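Local coordinates for BAG family molecular chaperone regulator 4 (Arabidopsis thaliana, PDB 4HWH), which acts as a co-chaperone that binds the ATPase domain of HSP70/HSC70 chaperones and probably regulates programmed cell death and stress responses, at residues E13-S18 with V70-N75. Sequence-based numbering, arbitrary orientation.
Sequences EVDKLS and VRRIQN. With ACT (acetate ion), chain G.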
ATOM      1  N   GLU A  13      -2.430  -0.798  -8.845  1.00 21.85           N
ATOM      2  CA  GLU A  13      -1.379  -1.463  -8.092  1.00 26.12           C
ATOM      3  C   GLU A  13      -1.660  -1.371  -6.596  1.00 26.67           C
ATOM      4  O   GLU A  13      -1.452  -2.327  -5.851  1.00 23.55           O
ATOM      5  CB  GLU A  13      -0.016  -0.858  -8.420  1.00 29.43           C
ATOM      6  CG  GLU A  13       1.133  -1.759  -8.039  1.00 46.33           C
ATOM      7  CD  GLU A  13       0.994  -3.139  -8.649  1.00 49.68           C
ATOM      8  OE1 GLU A  13       0.524  -3.235  -9.804  1.00 50.94           O
ATOM      9  OE2 GLU A  13       1.353  -4.124  -7.973  1.00 50.38           O
ATOM     10  N   VAL A  14      -2.147  -0.214  -6.163  1.00 19.23           N
ATOM     11  CA  VAL A  14      -2.500  -0.031  -4.764  1.00 19.28           C
ATOM     12  C   VAL A  14      -3.662  -0.947  -4.372  1.00 22.44           C
ATOM     13  O   VAL A  14      -3.712  -1.450  -3.249  1.00 26.15           O
ATOM     14  CB  VAL A  14      -2.822   1.444  -4.453  1.00 28.12           C
ATOM     15  CG1 VAL A  14      -3.248   1.603  -3.006  1.00 24.74           C
ATOM     16  CG2 VAL A  14      -1.599   2.312  -4.745  1.00 26.71           C
ATOM     17  N   ASP A  15      -4.588  -1.177  -5.302  1.00 24.32           N
ATOM     18  CA  ASP A  15      -5.669  -2.132  -5.071  1.00 24.03           C
ATOM     19  C   ASP A  15      -5.102  -3.509  -4.744  1.00 21.59           C
ATOM     20  O   ASP A  15      -5.525  -4.157  -3.788  1.00 24.42           O
ATOM     21  CB  ASP A  15      -6.590  -2.238  -6.292  1.00 22.59           C
ATOM     22  CG  ASP A  15      -7.534  -1.058  -6.418  1.00 32.44           C
ATOM     23  OD1 ASP A  15      -7.664  -0.285  -5.447  1.00 30.12           O
ATOM     24  OD2 ASP A  15      -8.157  -0.909  -7.490  1.00 33.64           O
ATOM     25  N   LYS A  16      -4.142  -3.957  -5.545  1.00 22.55           N
ATOM     26  CA  LYS A  16      -3.508  -5.246  -5.306  1.00 24.10           C
ATOM     27  C   LYS A  16      -2.846  -5.272  -3.933  1.00 23.88           C
ATOM     28  O   LYS A  16      -2.948  -6.254  -3.198  1.00 20.97           O
ATOM     29  CB  LYS A  16      -2.479  -5.549  -6.396  1.00 23.05           C
ATOM     30  CG  LYS A  16      -3.095  -5.963  -7.729  1.00 31.56           C
ATOM     31  CD  LYS A  16      -2.022  -6.149  -8.799  1.00 37.10           C
ATOM     32  CE  LYS A  16      -2.638  -6.426 -10.160  1.00 43.78           C
ATOM     33  NZ  LYS A  16      -1.598  -6.591 -11.211  1.00 55.20           N
ATOM     34  N   LEU A  17      -2.160  -4.186  -3.591  1.00 16.77           N
ATOM     35  CA  LEU A  17      -1.497  -4.102  -2.299  1.00 17.07           C
ATOM     36  C   LEU A  17      -2.510  -4.061  -1.160  1.00 18.77           C
ATOM     37  O   LEU A  17      -2.293  -4.647  -0.102  1.00 19.50           O
ATOM     38  CB  LEU A  17      -0.558  -2.893  -2.257  1.00 18.36           C
ATOM     39  CG  LEU A  17       0.663  -3.059  -3.172  1.00 22.65           C
ATOM     40  CD1 LEU A  17       1.404  -1.734  -3.379  1.00 19.03           C
ATOM     41  CD2 LEU A  17       1.599  -4.126  -2.615  1.00 18.84           C
ATOM     42  N   SER A  18      -3.625  -3.376  -1.382  1.00 18.28           N
ATOM     43  CA  SER A  18      -4.670  -3.318  -0.369  1.00 25.12           C
ATOM     44  C   SER A  18      -5.201  -4.722  -0.060  1.00 18.89           C
ATOM     45  O   SER A  18      -5.405  -5.073   1.101  1.00 20.70           O
ATOM     46  CB  SER A  18      -5.809  -2.402  -0.816  1.00 22.34           C
ATOM     47  OG  SER A  18      -6.870  -2.434   0.123  1.00 28.61           O
ATOM     48  N   VAL A  70      -2.619   9.181  -2.661  1.00 28.87           N
ATOM     49  CA  VAL A  70      -1.565   9.387  -1.681  1.00 26.73           C
ATOM     50  C   VAL A  70      -2.097   9.078  -0.285  1.00 27.25           C
ATOM     51  O   VAL A  70      -1.436   8.406   0.508  1.00 28.05           O
ATOM     52  CB  VAL A  70      -1.007  10.826  -1.740  1.00 32.63           C
ATOM     53  CG1 VAL A  70      -0.096  11.105  -0.544  1.00 28.72           C
ATOM     54  CG2 VAL A  70      -0.260  11.047  -3.051  1.00 28.51           C
ATOM     55  N   ARG A  71      -3.300   9.564   0.004  1.00 27.85           N
ATOM     56  CA  ARG A  71      -3.912   9.349   1.309  1.00 34.09           C
ATOM     57  C   ARG A  71      -4.218   7.874   1.544  1.00 30.69           C
ATOM     58  O   ARG A  71      -4.034   7.367   2.649  1.00 27.50           O
ATOM     59  CB  ARG A  71      -5.185  10.191   1.458  1.00 43.12           C
ATOM     60  CG  ARG A  71      -4.924  11.690   1.505  1.00 58.80           C
ATOM     61  CD  ARG A  71      -6.213  12.476   1.691  1.00 75.42           C
ATOM     62  NE  ARG A  71      -5.973  13.915   1.744  1.00 87.47           N
ATOM     63  CZ  ARG A  71      -6.927  14.826   1.911  1.00101.20           C
ATOM     64  NH1 ARG A  71      -8.192  14.448   2.041  1.00105.55           N
ATOM     65  NH2 ARG A  71      -6.617  16.115   1.948  1.00106.18           N
ATOM     66  N   ARG A  72      -4.677   7.191   0.498  1.00 31.27           N
ATOM     67  CA  ARG A  72      -4.995   5.772   0.595  1.00 30.95           C
ATOM     68  C   ARG A  72      -3.728   5.010   0.957  1.00 28.82           C
ATOM     69  O   ARG A  72      -3.740   4.118   1.803  1.00 30.95           O
ATOM     70  CB  ARG A  72      -5.578   5.261  -0.731  1.00 35.46           C
ATOM     71  CG  ARG A  72      -6.756   4.306  -0.578  1.00 52.24           C
ATOM     72  CD  ARG A  72      -6.467   2.894  -1.086  1.00 49.03           C
ATOM     73  NE  ARG A  72      -6.323   2.861  -2.537  1.00 40.01           N
ATOM     74  CZ  ARG A  72      -6.652   1.831  -3.314  1.00 33.78           C
ATOM     75  NH1 ARG A  72      -6.466   1.919  -4.623  1.00 30.06           N
ATOM     76  NH2 ARG A  72      -7.174   0.723  -2.798  1.00 27.15           N
ATOM     77  N   ILE A  73      -2.626   5.379   0.318  1.00 27.13           N
ATOM     78  CA  ILE A  73      -1.346   4.737   0.586  1.00 19.63           C
ATOM     79  C   ILE A  73      -0.892   4.960   2.031  1.00 25.82           C
ATOM     80  O   ILE A  73      -0.460   4.027   2.711  1.00 23.64           O
ATOM     81  CB  ILE A  73      -0.269   5.226  -0.403  1.00 20.44           C
ATOM     82  CG1 ILE A  73      -0.543   4.654  -1.799  1.00 22.06           C
ATOM     83  CG2 ILE A  73       1.112   4.840   0.082  1.00 22.42           C
ATOM     84  CD1 ILE A  73       0.408   5.161  -2.877  1.00 22.43           C
ATOM     85  N   GLN A  74      -0.995   6.199   2.499  1.00 29.28           N
ATOM     86  CA  GLN A  74      -0.635   6.513   3.878  1.00 33.43           C
ATOM     87  C   GLN A  74      -1.440   5.665   4.865  1.00 24.45           C
ATOM     88  O   GLN A  74      -0.911   5.191   5.868  1.00 25.47           O
ATOM     89  CB  GLN A  74      -0.826   8.008   4.150  1.00 34.87           C
ATOM     90  CG  GLN A  74       0.014   8.898   3.240  1.00 38.48           C
ATOM     91  CD  GLN A  74      -0.294  10.375   3.408  1.00 57.96           C
ATOM     92  OE1 GLN A  74      -1.436  10.760   3.661  1.00 68.47           O
ATOM     93  NE2 GLN A  74       0.728  11.212   3.262  1.00 54.77           N
ATOM     94  N   ASN A  75      -2.717   5.459   4.566  1.00 29.76           N
ATOM     95  CA  ASN A  75      -3.565   4.621   5.410  1.00 33.04           C
ATOM     96  C   ASN A  75      -3.107   3.167   5.425  1.00 29.52           C
ATOM     97  O   ASN A  75      -3.056   2.534   6.478  1.00 28.03           O
ATOM     98  CB  ASN A  75      -5.023   4.711   4.964  1.00 30.86           C
ATOM     99  CG  ASN A  75      -5.660   6.035   5.331  1.00 55.08           C
ATOM    100  OD1 ASN A  75      -5.069   6.842   6.050  1.00 57.17           O
ATOM    101  ND2 ASN A  75      -6.874   6.265   4.840  1.00 67.66           N
TER
HETATM  102  C   ACT G 302      -8.097   0.484   1.054  1.00 48.87           C
HETATM  103  O   ACT G 302      -8.177   1.728   1.175  1.00 67.06           O
HETATM  104  OXT ACT G 302      -8.087   0.051  -0.119  1.00 41.79           O
HETATM  105  CH3 ACT G 302      -8.023  -0.427   2.245  1.00 26.07           C
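Val14 and Arg72 meet tip to tip between segments 13-18 and 70-75, whose short axes approach to 11.0 Å and run in nearly the same direction, 20° apart. The tightly packed part is centred on Val14. Its CG1, anti to the backbone N (chi1 177°), lies over one face of the Arg72 guanidinium, offset toward the rim, with CG1 3.4 Å from NE of Arg72. The other methyl, CG2, turns to the buried Ile73 and touches its CG1 at 3.9 Å, the two side chains crossing at about a right angle; Leu76 adds a further apolar neighbour for Val14.

Toward the solvent side the contact becomes polar. The Arg72 chain is bent at chi2 and chi3, which set CD and NE; beyond them both terminal nitrogens grip a single oxygen of Asp15: NH1 to OD1 at 2.6 Å and NH2 to OD1 at 2.9 Å. OD1 lies near the guanidinium plane, but the carboxylate is turned 64° from it, so this salt bridge is not a coplanar two-oxygen pairing. Glu69 OE1 gives NH1 a second acidic partner. NH2 also donates to OXT of an acetate, probably from the crystallisation liquor, and Ser18 OG bonds the same OXT at 2.8 Å; direct contact between Ser18 and Arg72 is looser, CB to NH2 measuring 3.9 Å. An alanine in place of Arg72 would probably leave Asp15 without its cross-helix charge partner and take away the guanidinium face against which Val14 CG1 packs.

A small apolar contact flanked by an interhelical salt bridge thus joins the first and last helices of the three-helix bundle that forms the BAG domain.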